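Local coordinates for minor fimbrium tip subunit Mfa3 (Porphyromonas gingivalis ATCC 33277, PDB 5NF4), which forms part of the tip of the minor fimbriae, filaments that mediate biofilm formation and adhesion to host cells and to other oral bacteria, at residues E214-N219 and F277-T282; T261-N266 and A313-Y318; Y288-I293 and G302-F307; R324-R329 and V339-C344. One frame throughout, in Å; residues are numbered along the deposited sequence.

Interaction 1 of 4, residues E214-N219 and F277-T282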
loop_
_atom_site.group_PDB
_atom_site.type_symbol
_atom_site.label_atom_id
_atom_site.label_comp_id
_atom_site.label_asym_id
_atom_site.label_seq_id
_atom_site.Cartn_x
_atom_site.Cartn_y
_atom_site.Cartn_z
ATOM N N GLU A 214 -18.311 4.754 6.148
ATOM C CA GLU A 214 -18.063 3.771 5.100
ATOM C C GLU A 214 -17.059 4.287 4.092
ATOM O O GLU A 214 -17.165 5.420 3.639
ATOM C CB GLU A 214 -19.344 3.438 4.333
ATOM C CG GLU A 214 -20.403 2.733 5.129
ATOM C CD GLU A 214 -21.754 2.764 4.432
ATOM O OE1 GLU A 214 -22.365 3.858 4.365
ATOM O OE2 GLU A 214 -22.196 1.704 3.950
ATOM N N LEU A 215 -16.144 3.420 3.691
ATOM C CA LEU A 215 -15.268 3.662 2.546
ATOM C C LEU A 215 -15.901 3.120 1.274
ATOM O O LEU A 215 -16.266 1.948 1.206
ATOM C CB LEU A 215 -13.911 3.004 2.781
ATOM C CG LEU A 215 -12.970 2.913 1.573
ATOM C CD1 LEU A 215 -12.540 4.273 1.030
ATOM C CD2 LEU A 215 -11.798 2.079 1.972
ATOM N N CYS A 216 -16.037 3.993 0.274
ATOM C CA CYS A 216 -16.715 3.671 -0.965
ATOM C C CYS A 216 -15.774 3.774 -2.179
ATOM O O CYS A 216 -14.849 4.609 -2.193
ATOM C CB CYS A 216 -17.903 4.598 -1.163
ATOM S SG CYS A 216 -19.116 4.430 0.197
ATOM N N ASN A 217 -16.066 2.947 -3.191
ATOM C CA ASN A 217 -15.339 2.870 -4.475
ATOM C C ASN A 217 -13.903 2.383 -4.331
ATOM O O ASN A 217 -13.076 2.647 -5.190
ATOM C CB ASN A 217 -15.306 4.213 -5.215
ATOM C CG ASN A 217 -16.661 4.646 -5.753
ATOM O OD1 ASN A 217 -17.644 3.890 -5.775
ATOM N ND2 ASN A 217 -16.719 5.902 -6.164
ATOM N N ALA A 218 -13.613 1.644 -3.274
ATOM C CA ALA A 218 -12.263 1.095 -3.148
ATOM C C ALA A 218 -11.963 0.153 -4.321
ATOM O O ALA A 218 -12.810 -0.570 -4.823
ATOM C CB ALA A 218 -12.104 0.361 -1.820
ATOM N N ASN A 219 -10.706 0.152 -4.732
ATOM C CA ASN A 219 -10.247 -0.769 -5.761
ATOM C C ASN A 219 -10.342 -2.210 -5.275
ATOM O O ASN A 219 -9.976 -2.509 -4.151
ATOM C CB ASN A 219 -8.807 -0.401 -6.106
ATOM C CG ASN A 219 -8.282 -1.086 -7.370
ATOM O OD1 ASN A 219 -8.902 -1.971 -7.959
ATOM N ND2 ASN A 219 -7.086 -0.688 -7.755
ATOM N N PHE A 277 -13.995 7.597 -1.701
ATOM C CA PHE A 277 -14.492 8.564 -0.743
ATOM C C PHE A 277 -15.018 7.841 0.467
ATOM O O PHE A 277 -15.308 6.643 0.391
ATOM C CB PHE A 277 -15.604 9.441 -1.358
ATOM C CG PHE A 277 -16.874 8.692 -1.715
ATOM C CD1 PHE A 277 -16.978 8.007 -2.925
ATOM C CD2 PHE A 277 -17.996 8.727 -0.876
ATOM C CE1 PHE A 277 -18.163 7.340 -3.281
ATOM C CE2 PHE A 277 -19.147 8.078 -1.226
ATOM C CZ PHE A 277 -19.251 7.396 -2.430
ATOM N N PHE A 278 -15.134 8.558 1.582
ATOM C CA PHE A 278 -15.805 7.974 2.723
ATOM C C PHE A 278 -17.078 8.753 2.984
ATOM O O PHE A 278 -17.179 9.954 2.718
ATOM C CB PHE A 278 -14.908 7.865 3.977
ATOM C CG PHE A 278 -14.388 9.162 4.539
ATOM C CD1 PHE A 278 -15.056 9.805 5.563
ATOM C CD2 PHE A 278 -13.168 9.680 4.123
ATOM C CE1 PHE A 278 -14.546 10.980 6.133
ATOM C CE2 PHE A 278 -12.663 10.858 4.690
ATOM C CZ PHE A 278 -13.344 11.498 5.689
ATOM N N ARG A 279 -18.073 7.989 3.393
ATOM C CA ARG A 279 -19.410 8.494 3.669
ATOM C C ARG A 279 -19.703 8.481 5.157
ATOM O O ARG A 279 -19.659 7.429 5.794
ATOM C CB ARG A 279 -20.410 7.644 2.909
ATOM C CG ARG A 279 -21.838 7.885 3.305
ATOM C CD ARG A 279 -22.765 7.150 2.364
ATOM N NE ARG A 279 -22.775 7.761 1.039
ATOM C CZ ARG A 279 -22.845 7.094 -0.111
ATOM N NH1 ARG A 279 -22.882 5.763 -0.127
ATOM N NH2 ARG A 279 -22.867 7.771 -1.257
ATOM N N LEU A 280 -20.010 9.654 5.713
ATOM C CA LEU A 280 -20.379 9.769 7.113
ATOM C C LEU A 280 -21.853 9.901 7.189
ATOM O O LEU A 280 -22.409 10.807 6.583
ATOM C CB LEU A 280 -19.754 10.995 7.764
ATOM C CG LEU A 280 -18.251 11.185 7.660
ATOM C CD1 LEU A 280 -17.968 12.586 8.129
ATOM C CD2 LEU A 280 -17.547 10.177 8.522
ATOM N N THR A 281 -22.471 9.018 7.961
ATOM C CA THR A 281 -23.889 9.085 8.228
ATOM C C THR A 281 -24.131 9.400 9.683
ATOM O O THR A 281 -23.591 8.721 10.571
ATOM C CB THR A 281 -24.582 7.772 7.874
ATOM O OG1 THR A 281 -24.362 7.516 6.493
ATOM C CG2 THR A 281 -26.085 7.861 8.123
ATOM N N THR A 282 -24.976 10.406 9.924
ATOM C CA THR A 282 -25.280 10.847 11.265
ATOM C C THR A 282 -26.521 10.129 11.768
ATOM O O THR A 282 -27.309 9.624 10.976
ATOM C CB THR A 282 -25.550 12.358 11.335
ATOM O OG1 THR A 282 -26.799 12.646 10.703
ATOM C CG2 THR A 282 -24.472 13.139 10.666
HETATM O O HOH W 1 -21.978 5.907 6.190
#
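E214 and R279, L215 and F278, and C216 and F277 face each other as three antiparallel bridges, joining the end of strand 210-216 to strand 277-282 in a β-sheet of this fimbrillin-superfamily fold. Four backbone hydrogen bonds tie the two outer pairs; R279 N to E214 O is the shortest at 2.7 Å. L215 and F278 form the non-hydrogen-bonded pair between them, where the strands come closer and F278 CA adds a CA-H...O contact to E214 O. Both apolar side chains leave on the buried face with I213 and I292.

Aromatic contacts occupy the other face. A chi1 of 66° sets F277 CG between its backbone N and carbonyl carbon and brings the ring across to C216 CB, which lies over it, 3.6 Å from the centroid, a CH-pi contact for which a small cysteine can come close enough; SG reaches the ring obliquely. N217 ND2 stands at the ring edge, its amide nearly perpendicular to the ring (85°), held by the carbonyls of I275 and E271.

E214 and R279 share this face, R279 NH1 near C216 SG, but their charged atoms do not meet; R279 NE forms a salt bridge with D289. A water lies 2.8 Å from both E214 OE1 and R279 O.

Interaction 2 of 4, residues T261-N266 and A313-Y318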
loop_
_atom_site.group_PDB
_atom_site.type_symbol
_atom_site.label_atom_id
_atom_site.label_comp_id
_atom_site.label_asym_id
_atom_site.label_seq_id
_atom_site.Cartn_x
_atom_site.Cartn_y
_atom_site.Cartn_z
ATOM N N THR A 261 -7.670 14.202 -15.496
ATOM C CA THR A 261 -8.668 14.896 -16.286
ATOM C C THR A 261 -10.058 14.809 -15.639
ATOM O O THR A 261 -10.987 15.445 -16.109
ATOM C CB THR A 261 -8.759 14.298 -17.673
ATOM O OG1 THR A 261 -8.892 12.883 -17.545
ATOM C CG2 THR A 261 -7.520 14.626 -18.492
ATOM N N LYS A 262 -10.181 13.993 -14.596
ATOM C CA LYS A 262 -11.434 13.799 -13.850
ATOM C C LYS A 262 -11.461 14.562 -12.526
ATOM O O LYS A 262 -10.412 14.856 -11.951
ATOM C CB LYS A 262 -11.635 12.302 -13.561
ATOM C CG LYS A 262 -11.776 11.454 -14.799
ATOM C CD LYS A 262 -11.909 9.985 -14.496
ATOM C CE LYS A 262 -12.021 9.236 -15.826
ATOM N NZ LYS A 262 -12.043 7.778 -15.687
ATOM N N TRP A 263 -12.664 14.840 -12.007
ATOM C CA TRP A 263 -12.782 15.308 -10.646
ATOM C C TRP A 263 -14.162 14.941 -10.124
ATOM O O TRP A 263 -14.980 14.435 -10.878
ATOM C CB TRP A 263 -12.536 16.811 -10.536
ATOM C CG TRP A 263 -13.435 17.719 -11.313
ATOM C CD1 TRP A 263 -14.610 18.267 -10.884
ATOM C CD2 TRP A 263 -13.220 18.225 -12.636
ATOM N NE1 TRP A 263 -15.145 19.071 -11.860
ATOM C CE2 TRP A 263 -14.314 19.065 -12.948
ATOM C CE3 TRP A 263 -12.217 18.043 -13.595
ATOM C CZ2 TRP A 263 -14.433 19.728 -14.170
ATOM C CZ3 TRP A 263 -12.343 18.701 -14.828
ATOM C CH2 TRP A 263 -13.444 19.537 -15.093
ATOM N N TRP A 264 -14.379 15.190 -8.836
ATOM C CA TRP A 264 -15.612 14.830 -8.153
ATOM C C TRP A 264 -16.792 15.405 -8.905
ATOM O O TRP A 264 -16.847 16.601 -9.169
ATOM C CB TRP A 264 -15.589 15.347 -6.710
ATOM C CG TRP A 264 -16.767 14.951 -5.867
ATOM C CD1 TRP A 264 -17.818 15.743 -5.480
ATOM C CD2 TRP A 264 -17.004 13.660 -5.303
ATOM N NE1 TRP A 264 -18.700 15.016 -4.703
ATOM C CE2 TRP A 264 -18.222 13.731 -4.587
ATOM C CE3 TRP A 264 -16.310 12.444 -5.344
ATOM C CZ2 TRP A 264 -18.750 12.629 -3.908
ATOM C CZ3 TRP A 264 -16.826 11.358 -4.679
ATOM C CH2 TRP A 264 -18.028 11.456 -3.957
ATOM N N GLY A 265 -17.739 14.557 -9.270
ATOM C CA GLY A 265 -18.886 15.033 -10.005
ATOM C C GLY A 265 -18.623 15.118 -11.495
ATOM O O GLY A 265 -19.506 15.513 -12.244
ATOM N N ASN A 266 -17.413 14.752 -11.914
ATOM C CA ASN A 266 -17.028 14.773 -13.332
ATOM C C ASN A 266 -16.096 13.614 -13.646
ATOM O O ASN A 266 -14.972 13.820 -14.125
ATOM C CB ASN A 266 -16.348 16.105 -13.690
ATOM C CG ASN A 266 -16.065 16.235 -15.178
ATOM O OD1 ASN A 266 -16.899 15.896 -16.001
ATOM N ND2 ASN A 266 -14.871 16.701 -15.523
ATOM N N ALA A 313 -11.151 26.168 -9.223
ATOM C CA ALA A 313 -10.418 26.122 -10.490
ATOM C C ALA A 313 -9.322 25.069 -10.463
ATOM O O ALA A 313 -9.132 24.330 -11.440
ATOM C CB ALA A 313 -9.831 27.486 -10.786
ATOM N N ASP A 314 -8.591 25.008 -9.354
ATOM C CA ASP A 314 -7.571 23.974 -9.170
ATOM C C ASP A 314 -8.257 22.694 -8.734
ATOM O O ASP A 314 -9.027 22.736 -7.773
ATOM C CB ASP A 314 -6.553 24.358 -8.099
ATOM C CG ASP A 314 -5.767 25.590 -8.433
ATOM O OD1 ASP A 314 -5.754 26.032 -9.606
ATOM O OD2 ASP A 314 -5.149 26.113 -7.488
ATOM N N LYS A 315 -7.995 21.585 -9.420
ATOM C CA LYS A 315 -8.539 20.275 -9.054
ATOM C C LYS A 315 -7.531 19.383 -8.338
ATOM O O LYS A 315 -6.336 19.382 -8.684
ATOM C CB LYS A 315 -9.044 19.527 -10.295
ATOM C CG LYS A 315 -9.906 20.328 -11.246
ATOM C CD LYS A 315 -11.242 20.750 -10.631
ATOM C CE LYS A 315 -11.957 21.758 -11.534
ATOM N NZ LYS A 315 -13.258 22.207 -10.965
ATOM N N PRO A 316 -7.997 18.587 -7.364
ATOM C CA PRO A 316 -7.028 17.708 -6.712
ATOM C C PRO A 316 -6.617 16.520 -7.541
ATOM O O PRO A 316 -7.224 16.177 -8.549
ATOM C CB PRO A 316 -7.749 17.241 -5.462
ATOM C CG PRO A 316 -9.178 17.418 -5.743
ATOM C CD PRO A 316 -9.321 18.534 -6.702
ATOM N N SER A 317 -5.548 15.891 -7.094
ATOM C CA SER A 317 -5.278 14.528 -7.509
ATOM C C SER A 317 -6.053 13.588 -6.593
ATOM O O SER A 317 -5.943 13.684 -5.364
ATOM C CB SER A 317 -3.806 14.224 -7.441
ATOM O OG SER A 317 -3.620 12.851 -7.657
ATOM N N TYR A 318 -6.824 12.678 -7.182
ATOM C CA TYR A 318 -7.615 11.713 -6.435
ATOM C C TYR A 318 -6.964 10.342 -6.367
ATOM O O TYR A 318 -7.539 9.396 -5.830
ATOM C CB TYR A 318 -9.005 11.571 -7.047
ATOM C CG TYR A 318 -9.830 12.828 -7.005
ATOM C CD1 TYR A 318 -10.607 13.135 -5.876
ATOM C CD2 TYR A 318 -9.836 13.726 -8.083
ATOM C CE1 TYR A 318 -11.380 14.272 -5.828
ATOM C CE2 TYR A 318 -10.602 14.890 -8.030
ATOM C CZ TYR A 318 -11.394 15.135 -6.907
ATOM O OH TYR A 318 -12.153 16.271 -6.812
HETATM O O HOH W 2 -7.857 15.035 -10.854
#
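With chi1 of 60°, W263 holds its indole between its own backbone N and carbonyl carbon, while K315 bends at chi2 (-66°) and then runs extended across that indole. The lysine methylenes cover the ring, CD standing 3.9 Å from the centroid of the five-membered ring as a CH-pi contact. NZ continues over the same face at 4.0 Å from that centroid, 20° off the ring normal, in a cation-pi arrangement. Lysine suits the place because its long apolar stem can lie on an indole while its ammonium group also bonds the carbonyls of G310 and L312. On the opposite face of the indole sits N266 ND2.

These residues join two irregular loops near the surface, one preceding strand 277-282 and the other following helix 304-308. W263 to N266 is a type II β-turn closed by N266 N to W263 O, with G265 accepting the positive phi.

Y318 reaches the start of the turn with the outer part of its ring: its CE2 approaches W263 CA at 3.4 Å, and W264 N donates a nearly straight bond to Y318 OH at 3.2 Å. The same hydroxyl is bonded to A308 O. A water joins K262 O, 2.8 Å away, to P316 O.

Interaction 3 of 4, residues Y288-I293 and G302-F307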
loop_
_atom_site.group_PDB
_atom_site.type_symbol
_atom_site.label_atom_id
_atom_site.label_comp_id
_atom_site.label_asym_id
_atom_site.label_seq_id
_atom_site.Cartn_x
_atom_site.Cartn_y
_atom_site.Cartn_z
ATOM N N TYR A 288 -22.764 12.595 4.523
ATOM C CA TYR A 288 -21.725 13.474 4.024
ATOM C C TYR A 288 -20.726 12.632 3.295
ATOM O O TYR A 288 -20.230 11.650 3.852
ATOM C CB TYR A 288 -21.028 14.215 5.161
ATOM C CG TYR A 288 -21.940 15.097 5.979
ATOM C CD1 TYR A 288 -22.630 14.592 7.080
ATOM C CD2 TYR A 288 -22.094 16.442 5.669
ATOM C CE1 TYR A 288 -23.462 15.405 7.845
ATOM C CE2 TYR A 288 -22.907 17.257 6.427
ATOM C CZ TYR A 288 -23.596 16.733 7.510
ATOM O OH TYR A 288 -24.386 17.553 8.247
ATOM N N ASP A 289 -20.425 13.005 2.058
ATOM C CA ASP A 289 -19.408 12.302 1.283
ATOM C C ASP A 289 -18.139 13.131 1.227
ATOM O O ASP A 289 -18.161 14.324 0.930
ATOM C CB ASP A 289 -19.903 12.003 -0.120
ATOM C CG ASP A 289 -21.019 10.967 -0.150
ATOM O OD1 ASP A 289 -21.105 10.130 0.769
ATOM O OD2 ASP A 289 -21.792 10.970 -1.125
ATOM N N VAL A 290 -17.030 12.488 1.557
ATOM C CA VAL A 290 -15.751 13.156 1.654
ATOM C C VAL A 290 -14.807 12.468 0.683
ATOM O O VAL A 290 -14.318 11.386 0.958
ATOM C CB VAL A 290 -15.185 13.097 3.053
ATOM C CG1 VAL A 290 -13.839 13.865 3.159
ATOM C CG2 VAL A 290 -16.221 13.654 4.058
ATOM N N PRO A 291 -14.584 13.077 -0.475
ATOM C CA PRO A 291 -13.628 12.491 -1.432
ATOM C C PRO A 291 -12.234 12.462 -0.832
ATOM O O PRO A 291 -11.846 13.392 -0.125
ATOM C CB PRO A 291 -13.712 13.436 -2.642
ATOM C CG PRO A 291 -15.004 14.155 -2.486
ATOM C CD PRO A 291 -15.171 14.322 -0.987
ATOM N N ILE A 292 -11.495 11.403 -1.131
ATOM C CA ILE A 292 -10.127 11.222 -0.662
ATOM C C ILE A 292 -9.177 11.704 -1.757
ATOM O O ILE A 292 -9.385 11.391 -2.927
ATOM C CB ILE A 292 -9.901 9.747 -0.304
ATOM C CG1 ILE A 292 -10.802 9.360 0.874
ATOM C CG2 ILE A 292 -8.440 9.483 0.032
ATOM C CD1 ILE A 292 -10.946 7.864 1.040
ATOM N N ILE A 293 -8.201 12.531 -1.388
ATOM C CA ILE A 293 -7.239 13.084 -2.342
ATOM C C ILE A 293 -5.827 12.890 -1.840
ATOM O O ILE A 293 -5.622 12.612 -0.658
ATOM C CB ILE A 293 -7.466 14.574 -2.585
ATOM C CG1 ILE A 293 -7.045 15.417 -1.356
ATOM C CG2 ILE A 293 -8.921 14.826 -2.875
ATOM C CD1 ILE A 293 -7.337 16.904 -1.489
ATOM N N GLY A 302 -7.947 26.941 1.445
ATOM C CA GLY A 302 -7.847 26.670 2.871
ATOM C C GLY A 302 -8.904 25.731 3.438
ATOM O O GLY A 302 -8.842 25.353 4.610
ATOM N N GLN A 303 -9.884 25.365 2.619
ATOM C CA GLN A 303 -10.933 24.441 3.044
ATOM C C GLN A 303 -10.877 23.159 2.224
ATOM O O GLN A 303 -10.994 23.174 0.994
ATOM C CB GLN A 303 -12.308 25.079 2.914
ATOM C CG GLN A 303 -12.511 26.297 3.785
ATOM C CD GLN A 303 -13.875 26.883 3.555
ATOM O OE1 GLN A 303 -14.885 26.292 3.936
ATOM N NE2 GLN A 303 -13.921 28.026 2.883
ATOM N N TYR A 304 -10.688 22.047 2.919
ATOM C CA TYR A 304 -10.573 20.760 2.266
ATOM C C TYR A 304 -11.784 20.444 1.397
ATOM O O TYR A 304 -11.629 20.056 0.243
ATOM C CB TYR A 304 -10.391 19.651 3.295
ATOM C CG TYR A 304 -10.201 18.299 2.661
ATOM C CD1 TYR A 304 -8.940 17.841 2.328
ATOM C CD2 TYR A 304 -11.286 17.473 2.392
ATOM C CE1 TYR A 304 -8.758 16.593 1.739
ATOM C CE2 TYR A 304 -11.116 16.230 1.801
ATOM C CZ TYR A 304 -9.847 15.797 1.472
ATOM O OH TYR A 304 -9.651 14.556 0.889
ATOM N N LEU A 305 -12.998 20.622 1.915
ATOM C CA LEU A 305 -14.124 20.011 1.212
ATOM C C LEU A 305 -14.404 20.599 -0.174
ATOM O O LEU A 305 -14.614 19.838 -1.117
ATOM C CB LEU A 305 -15.384 20.074 2.068
ATOM C CG LEU A 305 -15.438 18.935 3.087
ATOM C CD1 LEU A 305 -16.580 19.224 4.076
ATOM C CD2 LEU A 305 -15.620 17.555 2.428
ATOM N N PRO A 306 -14.390 21.935 -0.310
ATOM C CA PRO A 306 -14.641 22.515 -1.633
ATOM C C PRO A 306 -13.571 22.123 -2.644
ATOM O O PRO A 306 -13.883 21.887 -3.801
ATOM C CB PRO A 306 -14.630 24.023 -1.369
ATOM C CG PRO A 306 -14.918 24.163 0.095
ATOM C CD PRO A 306 -14.353 22.959 0.752
ATOM N N PHE A 307 -12.325 22.037 -2.205
ATOM C CA PHE A 307 -11.235 21.625 -3.079
ATOM C C PHE A 307 -11.447 20.174 -3.499
ATOM O O PHE A 307 -11.456 19.821 -4.686
ATOM C CB PHE A 307 -9.907 21.788 -2.344
ATOM C CG PHE A 307 -8.707 21.343 -3.124
ATOM C CD1 PHE A 307 -8.458 21.863 -4.374
ATOM C CD2 PHE A 307 -7.803 20.450 -2.587
ATOM C CE1 PHE A 307 -7.339 21.464 -5.089
ATOM C CE2 PHE A 307 -6.695 20.082 -3.286
ATOM C CZ PHE A 307 -6.466 20.584 -4.536
#
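Y304 and I293 approach from opposite directions where helix 304-308 packs against the end of strand 287-291, the phenol of the short helix meeting an isoleucine just beyond the strand. With CG anti to the backbone N (chi1 -177°), the Y304 ring reaches from the helix to the other backbone. Its OH donates to P291 O at 2.7 Å, in the carbonyl plane and on a lone pair, while I293 N gives the same hydroxyl oxygen a weak bond. Tyrosine suits this buried place because it combines an apolar ring with a hydroxyl that can satisfy a proline carbonyl; Y328 OH is a further partner.

V290 crosses Y304 at about a right angle, CG1 lying 3.9 Å from Y304 CE2, and also meets L305 CD2. I293 CD1 touches both aromatic residues: it is 3.5 Å from Y304 CE1 and 3.7 Å from F307 CE2.

Interaction 4 of 4, residues R324-R329 and V339-C344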
loop_
_atom_site.group_PDB
_atom_site.type_symbol
_atom_site.label_atom_id
_atom_site.label_comp_id
_atom_site.label_asym_id
_atom_site.label_seq_id
_atom_site.Cartn_x
_atom_site.Cartn_y
_atom_site.Cartn_z
ATOM N N ARG A 324 0.770 4.939 1.913
ATOM C CA ARG A 324 0.612 6.274 2.463
ATOM C C ARG A 324 -0.528 6.245 3.481
ATOM O O ARG A 324 -1.381 5.349 3.468
ATOM C CB ARG A 324 0.321 7.301 1.368
ATOM C CG ARG A 324 1.434 7.404 0.304
ATOM C CD ARG A 324 2.740 7.977 0.838
ATOM N NE ARG A 324 2.684 9.394 1.211
ATOM C CZ ARG A 324 2.564 10.410 0.355
ATOM N NH1 ARG A 324 2.451 10.197 -0.956
ATOM N NH2 ARG A 324 2.538 11.654 0.816
ATOM N N HIS A 325 -0.524 7.245 4.340
ATOM C CA HIS A 325 -1.461 7.338 5.464
ATOM C C HIS A 325 -2.299 8.608 5.303
ATOM O O HIS A 325 -1.763 9.724 5.362
ATOM C CB HIS A 325 -0.615 7.326 6.738
ATOM C CG HIS A 325 -1.375 7.244 8.031
ATOM N ND1 HIS A 325 -0.734 7.345 9.252
ATOM C CD2 HIS A 325 -2.692 7.085 8.310
ATOM C CE1 HIS A 325 -1.623 7.248 10.224
ATOM N NE2 HIS A 325 -2.818 7.090 9.681
ATOM N N TYR A 326 -3.608 8.420 5.101
ATOM C CA TYR A 326 -4.577 9.480 4.865
ATOM C C TYR A 326 -5.327 9.728 6.167
ATOM O O TYR A 326 -6.062 8.858 6.654
ATOM C CB TYR A 326 -5.537 9.095 3.726
ATOM C CG TYR A 326 -4.831 8.966 2.389
ATOM C CD1 TYR A 326 -4.099 7.823 2.086
ATOM C CD2 TYR A 326 -4.846 10.001 1.465
ATOM C CE1 TYR A 326 -3.387 7.709 0.877
ATOM C CE2 TYR A 326 -4.153 9.894 0.235
ATOM C CZ TYR A 326 -3.422 8.739 -0.039
ATOM O OH TYR A 326 -2.685 8.620 -1.221
ATOM N N ILE A 327 -5.104 10.908 6.739
ATOM C CA ILE A 327 -5.584 11.225 8.081
ATOM C C ILE A 327 -6.596 12.362 8.030
ATOM O O ILE A 327 -6.307 13.456 7.541
ATOM C CB ILE A 327 -4.407 11.596 9.016
ATOM C CG1 ILE A 327 -3.385 10.453 9.047
ATOM C CG2 ILE A 327 -4.904 11.889 10.439
ATOM C CD1 ILE A 327 -2.035 10.849 9.620
ATOM N N TYR A 328 -7.795 12.086 8.542
ATOM C CA TYR A 328 -8.862 13.072 8.620
ATOM C C TYR A 328 -9.222 13.365 10.061
ATOM O O TYR A 328 -9.280 12.467 10.918
ATOM C CB TYR A 328 -10.101 12.580 7.841
ATOM C CG TYR A 328 -9.794 12.503 6.375
ATOM C CD1 TYR A 328 -9.175 11.384 5.841
ATOM C CD2 TYR A 328 -10.059 13.577 5.528
ATOM C CE1 TYR A 328 -8.862 11.317 4.502
ATOM C CE2 TYR A 328 -9.736 13.521 4.180
ATOM C CZ TYR A 328 -9.151 12.386 3.675
ATOM O OH TYR A 328 -8.811 12.339 2.347
ATOM N N ARG A 329 -9.411 14.653 10.327
ATOM C CA ARG A 329 -9.867 15.130 11.618
ATOM C C ARG A 329 -11.188 15.814 11.331
ATOM O O ARG A 329 -11.241 16.800 10.592
ATOM C CB ARG A 329 -8.824 16.069 12.257
ATOM C CG ARG A 329 -7.472 15.366 12.359
ATOM C CD ARG A 329 -6.344 16.263 12.760
ATOM N NE ARG A 329 -5.960 17.270 11.769
ATOM C CZ ARG A 329 -5.330 17.030 10.621
ATOM N NH1 ARG A 329 -5.044 15.791 10.233
ATOM N NH2 ARG A 329 -5.017 18.052 9.835
ATOM N N VAL A 339 -13.798 19.388 8.043
ATOM C CA VAL A 339 -12.787 18.370 7.787
ATOM C C VAL A 339 -11.424 18.991 7.649
ATOM O O VAL A 339 -11.248 19.910 6.860
ATOM C CB VAL A 339 -13.091 17.576 6.500
ATOM C CG1 VAL A 339 -12.039 16.482 6.302
ATOM C CG2 VAL A 339 -14.455 16.967 6.557
ATOM N N LYS A 340 -10.471 18.487 8.428
ATOM C CA LYS A 340 -9.052 18.805 8.250
ATOM C C LYS A 340 -8.336 17.535 7.832
ATOM O O LYS A 340 -8.744 16.436 8.216
ATOM C CB LYS A 340 -8.451 19.373 9.533
ATOM C CG LYS A 340 -8.989 20.743 9.937
ATOM C CD LYS A 340 -8.697 21.779 8.870
ATOM C CE LYS A 340 -9.246 23.151 9.224
ATOM N NZ LYS A 340 -8.374 23.866 10.187
ATOM N N TYR A 341 -7.263 17.709 7.055
ATOM C CA TYR A 341 -6.629 16.623 6.320
ATOM C C TYR A 341 -5.122 16.721 6.350
ATOM O O TYR A 341 -4.549 17.814 6.324
ATOM C CB TYR A 341 -7.107 16.651 4.877
ATOM C CG TYR A 341 -6.237 15.969 3.825
ATOM C CD1 TYR A 341 -6.428 14.635 3.503
ATOM C CD2 TYR A 341 -5.257 16.683 3.126
ATOM C CE1 TYR A 341 -5.649 14.016 2.504
ATOM C CE2 TYR A 341 -4.488 16.083 2.142
ATOM C CZ TYR A 341 -4.688 14.752 1.838
ATOM O OH TYR A 341 -3.939 14.123 0.872
ATOM N N SER A 342 -4.490 15.560 6.383
ATOM C CA SER A 342 -3.063 15.461 6.103
ATOM C C SER A 342 -2.749 14.116 5.461
ATOM O O SER A 342 -3.490 13.159 5.605
ATOM C CB SER A 342 -2.254 15.667 7.384
ATOM O OG SER A 342 -2.603 14.720 8.366
ATOM N N ILE A 343 -1.661 14.057 4.695
ATOM C CA ILE A 343 -1.179 12.793 4.174
ATOM C C ILE A 343 0.257 12.638 4.651
ATOM O O ILE A 343 1.013 13.598 4.683
ATOM C CB ILE A 343 -1.275 12.744 2.636
ATOM C CG1 ILE A 343 -0.862 11.373 2.116
ATOM C CG2 ILE A 343 -0.505 13.905 2.032
ATOM C CD1 ILE A 343 -0.896 11.265 0.592
ATOM N N CYS A 344 0.627 11.447 5.085
ATOM C CA CYS A 344 2.016 11.235 5.471
ATOM C C CYS A 344 2.457 9.831 5.141
ATOM O O CYS A 344 1.688 9.028 4.642
ATOM C CB CYS A 344 2.215 11.520 6.959
ATOM S SG CYS A 344 1.134 10.624 8.049
#
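Y328 and Y341 lie side by side on the packed face of a β-hairpin formed by strands 324-332 and 337-345. Their rings are oblique, planes at 50°, and Y328 CZ comes within 3.5 Å of Y341 CD1. V339 CG1 touches the edge of the Y328 ring. Further along, I343 lays CG1 over the face of Y326, and its CD1 reaches 3.5 Å from R324 NH2, which makes a salt bridge with E296; the extended CG1-CD1 arm of I343 (chi1 -176°) can serve both an aromatic ring and a guanidinium face.

The other face is more open and more polar. I327 CD1 meets C344 SG at 3.5 Å, and R329, bent at chi3 (-68°), folds back over K340 so that its NH1 donates to S342 OG at 3.3 Å. H325 turns its NE2 to D200. Six backbone hydrogen bonds join the two strands.

Strand 180-205 runs parallel to 324-332 on its other side, helix 304-308 packs on V339, and the tyrosine hydroxyls find partners in T294 for Y326 and H295 for Y341.

In the fold
Interactions 1 and 3 are buried, interaction 4 is partly so, and interaction 2 lies at the surface. Interactions 1 and 4 are antiparallel strand pairings governed by backbone bonds, whereas 2 and 3 rely on side chains: a lysine on an indole near solvent, a tyrosine among aliphatic groups inside. Neighbouring strands 277-282 and 287-291 carry interaction 1 into interaction 3, with F278 O and V290 N 2.8 Å apart. Interaction 3 lies between the others, nested along the chain in the loop that interaction 2 closes, and joined to interaction 4 through tyrosine hydroxyls. W264 connects interaction 2 with F277 of interaction 1, while F278 meets Y328 of interaction 4.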